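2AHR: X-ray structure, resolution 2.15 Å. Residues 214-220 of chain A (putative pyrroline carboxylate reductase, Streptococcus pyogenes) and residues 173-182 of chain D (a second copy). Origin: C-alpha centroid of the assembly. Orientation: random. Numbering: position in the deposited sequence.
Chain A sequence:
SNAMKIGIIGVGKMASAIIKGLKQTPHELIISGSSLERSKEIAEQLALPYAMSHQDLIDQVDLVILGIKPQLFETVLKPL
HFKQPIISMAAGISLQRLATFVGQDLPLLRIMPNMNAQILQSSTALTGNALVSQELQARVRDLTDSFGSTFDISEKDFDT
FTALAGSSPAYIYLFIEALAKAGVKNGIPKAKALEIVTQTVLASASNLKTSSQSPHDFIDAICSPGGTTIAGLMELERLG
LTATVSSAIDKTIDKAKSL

Chain A (214-220) SPHDFID
Chain D, residues 173-182: YLFIEALAKA

Two helices from two copies of a putative pyrroline carboxylate reductase pack nearly antiparallel, their axes 9.3 Å apart at closest approach and their N-to-C directions 159° apart. Chain D is helical throughout 173-182; chain A enters its helix at Pro215(A). Helical residues keep phi between -50 and -70° and psi between -33 and -54°, with bonds from N to the O four residues earlier, such as Phe218(A) N to Ser214(A) O at 3.1 Å and Glu177(D) N to Tyr173(D) O at 2.9 Å. The register is set where Pro215(A) CA lies 5.1 Å from Tyr173(D) CA. No direct hydrogen bond crosses the contact, which rests on shape, 411 Å² of buried surface and one bridging water.

Ser214(A), at phi/psi -81/165 and chi1 p, is the N-cap. Ser214(A) OG accepts from Asp217(A) N at 3.2 Å, while Ser214(A) N donates to Asp217(A) OD2 at 3.0 Å with Asp217(A) chi1 m. Asp217(A) stays out of reach of the chain D stretch.

Pro215(A) opens the helix, where its missing N-H costs no helical hydrogen bond. Its ring pucker is C-gamma exo and its CA-to-CB bond points toward the other helix. Pro215(A) CB lies 4.0 Å from Tyr173(D) CB, and Pro215(A) CG 3.4 Å from Glu177(D) OE1.

His216(A), chi1 -88° and chi2 -70°, has its CA-to-CB bond sideways, but its ring end comes nearer. His216(A) CD2 packs 3.7 Å from Glu177(D) CG, and His216(A) CE1 lies 4.2 Å from Leu174(D) CD1 (chi1 t, chi2 p). At the ring edge, His216(A) NE2 is 3.5 Å from Lys181(D) NZ, without a hydrogen bond. That lysine, chi1 m and then extended, forms a salt bridge within its own helix, Lys181(D) NZ to Glu177(D) OE2 at 3.3 Å. Glu177(D) is chi1 t, chi2 p, chi3 17°. The water accepts from His216(A) N at 3.0 Å, donates a weak bond to Glu177(D) OE1 at 2.9 Å, and links weakly to Ser214(A) OG at 3.4 Å, joining a first-turn N-H to a buried carboxylate.

Phe218(A), chi1 -82° and chi2 -80°, directs its CA-to-CB bond toward the 173-182 helix. Phe218(A) CB meets Tyr173(D) CE2 at 3.5 Å; the rings, centroids 4.9 Å apart and planes at 32°, lie oblique, with Tyr173(D) OH over one phenylalanine face. Tyr173(D) has chi1 m, chi2 -46°.

Ile219(A), chi1 m and chi2 t, completes the apolar patch: Ile219(A) CG1 lies 4.0 Å from Tyr173(D) CB, and Ile219(A) CD1 4.1 Å from Leu174(D) CB. Asp220(A), chi1 m, does not reach this stretch; its carboxylate oxygens are hydrogen-bonded elsewhere in the structure.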

ATOM      1  N   SER A 214       5.631  33.201   5.668  1.00 37.52           N
ATOM      2  CA  SER A 214       6.088  31.890   5.184  1.00 35.82           C
ATOM      3  C   SER A 214       5.022  31.233   4.302  1.00 34.84           C
ATOM      4  O   SER A 214       3.885  31.682   4.283  1.00 34.59           O
ATOM      5  CB  SER A 214       6.458  30.971   6.361  1.00 35.70           C
ATOM      6  OG  SER A 214       5.324  30.600   7.121  1.00 34.18           O
ATOM      7  N   PRO A 215       5.394  30.185   3.540  1.00 34.42           N
ATOM      8  CA  PRO A 215       4.401  29.409   2.784  1.00 33.28           C
ATOM      9  C   PRO A 215       3.253  28.953   3.664  1.00 32.65           C
ATOM     10  O   PRO A 215       2.091  29.116   3.286  1.00 32.01           O
ATOM     11  CB  PRO A 215       5.212  28.211   2.283  1.00 33.28           C
ATOM     12  CG  PRO A 215       6.618  28.769   2.143  1.00 33.35           C
ATOM     13  CD  PRO A 215       6.775  29.698   3.296  1.00 34.00           C
ATOM     14  N   HIS A 216       3.572  28.426   4.849  1.00 32.71           N
ATOM     15  CA  HIS A 216       2.547  27.952   5.786  1.00 32.25           C
ATOM     16  C   HIS A 216       1.658  29.077   6.349  1.00 31.89           C
ATOM     17  O   HIS A 216       0.476  28.849   6.601  1.00 31.35           O
ATOM     18  CB  HIS A 216       3.154  27.102   6.898  1.00 32.32           C
ATOM     19  CG  HIS A 216       3.260  25.648   6.545  1.00 34.74           C
ATOM     20  ND1 HIS A 216       2.157  24.832   6.418  1.00 35.59           N
ATOM     21  CD2 HIS A 216       4.336  24.866   6.282  1.00 36.18           C
ATOM     22  CE1 HIS A 216       2.545  23.613   6.079  1.00 37.49           C
ATOM     23  NE2 HIS A 216       3.864  23.607   5.994  1.00 37.87           N
ATOM     24  N   ASP A 217       2.231  30.271   6.555  1.00 31.21           N
ATOM     25  CA  ASP A 217       1.441  31.479   6.860  1.00 31.21           C
ATOM     26  C   ASP A 217       0.380  31.740   5.779  1.00 31.08           C
ATOM     27  O   ASP A 217      -0.785  31.896   6.095  1.00 31.16           O
ATOM     28  CB  ASP A 217       2.342  32.717   7.012  1.00 31.10           C
ATOM     29  CG  ASP A 217       3.156  32.717   8.311  1.00 32.32           C
ATOM     30  OD1 ASP A 217       2.756  32.075   9.318  1.00 33.66           O
ATOM     31  OD2 ASP A 217       4.205  33.384   8.325  1.00 34.32           O
ATOM     32  N   PHE A 218       0.802  31.789   4.510  1.00 31.05           N
ATOM     33  CA  PHE A 218      -0.107  31.918   3.368  1.00 31.19           C
ATOM     34  C   PHE A 218      -1.145  30.780   3.319  1.00 30.61           C
ATOM     35  O   PHE A 218      -2.339  31.000   3.065  1.00 30.59           O
ATOM     36  CB  PHE A 218       0.686  31.915   2.054  1.00 30.67           C
ATOM     37  CG  PHE A 218       1.287  33.249   1.695  1.00 34.18           C
ATOM     38  CD1 PHE A 218       0.503  34.244   1.099  1.00 33.92           C
ATOM     39  CD2 PHE A 218       2.646  33.505   1.920  1.00 33.37           C
ATOM     40  CE1 PHE A 218       1.060  35.485   0.754  1.00 36.10           C
ATOM     41  CE2 PHE A 218       3.208  34.737   1.575  1.00 33.43           C
ATOM     42  CZ  PHE A 218       2.420  35.724   0.994  1.00 35.05           C
ATOM     43  N   ILE A 219      -0.698  29.554   3.539  1.00 30.66           N
ATOM     44  CA  ILE A 219      -1.651  28.440   3.605  1.00 29.80           C
ATOM     45  C   ILE A 219      -2.741  28.718   4.629  1.00 30.24           C
ATOM     46  O   ILE A 219      -3.923  28.509   4.336  1.00 30.53           O
ATOM     47  CB  ILE A 219      -0.951  27.087   3.817  1.00 29.26           C
ATOM     48  CG1 ILE A 219      -0.169  26.727   2.550  1.00 28.14           C
ATOM     49  CG2 ILE A 219      -1.972  25.983   4.164  1.00 28.98           C
ATOM     50  CD1 ILE A 219       0.821  25.561   2.697  1.00 26.72           C
ATOM     51  N   ASP A 220      -2.362  29.216   5.808  1.00 30.94           N
ATOM     52  CA  ASP A 220      -3.347  29.554   6.849  1.00 32.58           C
ATOM     53  C   ASP A 220      -4.348  30.632   6.408  1.00 33.16           C
ATOM     54  O   ASP A 220      -5.542  30.570   6.759  1.00 32.71           O
ATOM     55  CB  ASP A 220      -2.672  30.025   8.142  1.00 32.99           C
ATOM     56  CG  ASP A 220      -2.148  28.880   9.006  1.00 36.18           C
ATOM     57  OD1 ASP A 220      -2.596  27.717   8.840  1.00 36.01           O
ATOM     58  OD2 ASP A 220      -1.282  29.171   9.878  1.00 39.14           O
TER
ATOM     59  N   TYR D 173       2.120  26.632  -2.568  1.00 28.68           N
ATOM     60  CA  TYR D 173       2.967  26.845  -1.387  1.00 28.64           C
ATOM     61  C   TYR D 173       3.341  25.555  -0.646  1.00 27.98           C
ATOM     62  O   TYR D 173       4.427  25.453  -0.081  1.00 28.81           O
ATOM     63  CB  TYR D 173       2.293  27.827  -0.418  1.00 28.85           C
ATOM     64  CG  TYR D 173       2.082  29.227  -0.991  1.00 30.24           C
ATOM     65  CD1 TYR D 173       3.118  29.890  -1.685  1.00 28.75           C
ATOM     66  CD2 TYR D 173       0.849  29.893  -0.834  1.00 29.39           C
ATOM     67  CE1 TYR D 173       2.917  31.185  -2.237  1.00 31.82           C
ATOM     68  CE2 TYR D 173       0.642  31.180  -1.379  1.00 31.52           C
ATOM     69  CZ  TYR D 173       1.684  31.812  -2.067  1.00 31.82           C
ATOM     70  OH  TYR D 173       1.482  33.075  -2.584  1.00 33.82           O
ATOM     71  N   LEU D 174       2.455  24.570  -0.609  1.00 28.08           N
ATOM     72  CA  LEU D 174       2.830  23.287   0.041  1.00 28.21           C
ATOM     73  C   LEU D 174       3.945  22.624  -0.772  1.00 28.21           C
ATOM     74  O   LEU D 174       4.886  22.056  -0.217  1.00 29.05           O
ATOM     75  CB  LEU D 174       1.618  22.357   0.197  1.00 27.46           C
ATOM     76  CG  LEU D 174       1.840  21.106   1.074  1.00 28.04           C
ATOM     77  CD1 LEU D 174       1.858  21.498   2.560  1.00 27.56           C
ATOM     78  CD2 LEU D 174       0.738  20.047   0.817  1.00 27.62           C
ATOM     79  N   PHE D 175       3.866  22.761  -2.092  1.00 28.78           N
ATOM     80  CA  PHE D 175       4.880  22.214  -3.000  1.00 28.24           C
ATOM     81  C   PHE D 175       6.224  22.902  -2.791  1.00 29.10           C
ATOM     82  O   PHE D 175       7.252  22.239  -2.641  1.00 28.64           O
ATOM     83  CB  PHE D 175       4.383  22.376  -4.447  1.00 28.22           C
ATOM     84  CG  PHE D 175       5.296  21.780  -5.492  1.00 29.22           C
ATOM     85  CD1 PHE D 175       5.342  20.406  -5.701  1.00 29.18           C
ATOM     86  CD2 PHE D 175       6.096  22.605  -6.273  1.00 32.31           C
ATOM     87  CE1 PHE D 175       6.173  19.858  -6.668  1.00 32.01           C
ATOM     88  CE2 PHE D 175       6.931  22.062  -7.258  1.00 32.40           C
ATOM     89  CZ  PHE D 175       6.961  20.681  -7.451  1.00 31.67           C
ATOM     90  N   ILE D 176       6.223  24.249  -2.843  1.00 29.69           N
ATOM     91  CA  ILE D 176       7.404  25.050  -2.549  1.00 29.49           C
ATOM     92  C   ILE D 176       8.009  24.690  -1.173  1.00 29.88           C
ATOM     93  O   ILE D 176       9.225  24.517  -1.024  1.00 30.61           O
ATOM     94  CB  ILE D 176       7.049  26.549  -2.589  1.00 29.39           C
ATOM     95  CG1 ILE D 176       6.829  27.009  -4.039  1.00 30.40           C
ATOM     96  CG2 ILE D 176       8.115  27.411  -1.883  1.00 29.02           C
ATOM     97  CD1 ILE D 176       6.207  28.429  -4.164  1.00 30.77           C
ATOM     98  N   GLU D 177       7.155  24.606  -0.170  1.00 30.31           N
ATOM     99  CA  GLU D 177       7.581  24.242   1.179  1.00 31.34           C
ATOM    100  C   GLU D 177       8.248  22.869   1.184  1.00 30.25           C
ATOM    101  O   GLU D 177       9.250  22.672   1.875  1.00 30.56           O
ATOM    102  CB  GLU D 177       6.375  24.286   2.131  1.00 31.42           C
ATOM    103  CG  GLU D 177       6.648  23.904   3.588  1.00 34.51           C
ATOM    104  CD  GLU D 177       7.564  24.865   4.317  1.00 35.65           C
ATOM    105  OE1 GLU D 177       7.773  26.012   3.854  1.00 38.65           O
ATOM    106  OE2 GLU D 177       8.092  24.458   5.359  1.00 36.60           O
ATOM    107  N   ALA D 178       7.715  21.934   0.392  1.00 30.39           N
ATOM    108  CA  ALA D 178       8.262  20.558   0.346  1.00 29.89           C
ATOM    109  C   ALA D 178       9.663  20.567  -0.273  1.00 30.30           C
ATOM    110  O   ALA D 178      10.557  19.850   0.184  1.00 29.76           O
ATOM    111  CB  ALA D 178       7.351  19.660  -0.438  1.00 29.13           C
ATOM    112  N   LEU D 179       9.851  21.414  -1.295  1.00 29.93           N
ATOM    113  CA  LEU D 179      11.136  21.567  -1.958  1.00 30.51           C
ATOM    114  C   LEU D 179      12.146  22.195  -1.007  1.00 30.76           C
ATOM    115  O   LEU D 179      13.283  21.748  -0.932  1.00 32.21           O
ATOM    116  CB  LEU D 179      11.004  22.456  -3.214  1.00 30.38           C
ATOM    117  CG  LEU D 179      10.367  21.802  -4.450  1.00 31.84           C
ATOM    118  CD1 LEU D 179      10.169  22.828  -5.548  1.00 31.10           C
ATOM    119  CD2 LEU D 179      11.225  20.640  -4.973  1.00 31.68           C
ATOM    120  N   ALA D 180      11.719  23.231  -0.289  1.00 31.00           N
ATOM    121  CA  ALA D 180      12.550  23.892   0.722  1.00 30.49           C
ATOM    122  C   ALA D 180      12.939  22.977   1.885  1.00 30.47           C
ATOM    123  O   ALA D 180      14.083  22.994   2.315  1.00 30.71           O
ATOM    124  CB  ALA D 180      11.874  25.132   1.228  1.00 29.71           C
ATOM    125  N   LYS D 181      12.000  22.188   2.396  1.00 30.49           N
ATOM    126  CA  LYS D 181      12.325  21.205   3.450  1.00 30.73           C
ATOM    127  C   LYS D 181      13.273  20.103   2.978  1.00 30.46           C
ATOM    128  O   LYS D 181      14.081  19.616   3.758  1.00 30.44           O
ATOM    129  CB  LYS D 181      11.057  20.581   4.031  1.00 30.62           C
ATOM    130  CG  LYS D 181      10.424  21.386   5.189  1.00 33.04           C
ATOM    131  CD  LYS D 181       9.028  20.835   5.430  1.00 43.23           C
ATOM    132  CE  LYS D 181       8.181  21.675   6.424  1.00 48.26           C
ATOM    133  NZ  LYS D 181       6.701  21.561   6.123  1.00 48.05           N
ATOM    134  N   ALA D 182      13.152  19.693   1.713  1.00 30.31           N
ATOM    135  CA  ALA D 182      14.099  18.752   1.103  1.00 29.51           C
ATOM    136  C   ALA D 182      15.502  19.355   1.132  1.00 29.52           C
ATOM    137  O   ALA D 182      16.466  18.681   1.491  1.00 29.49           O
ATOM    138  CB  ALA D 182      13.679  18.424  -0.340  1.00 29.69           C
TER
HETATM  139  O   HOH W   1       6.315  27.644   5.707  1.00 38.39           O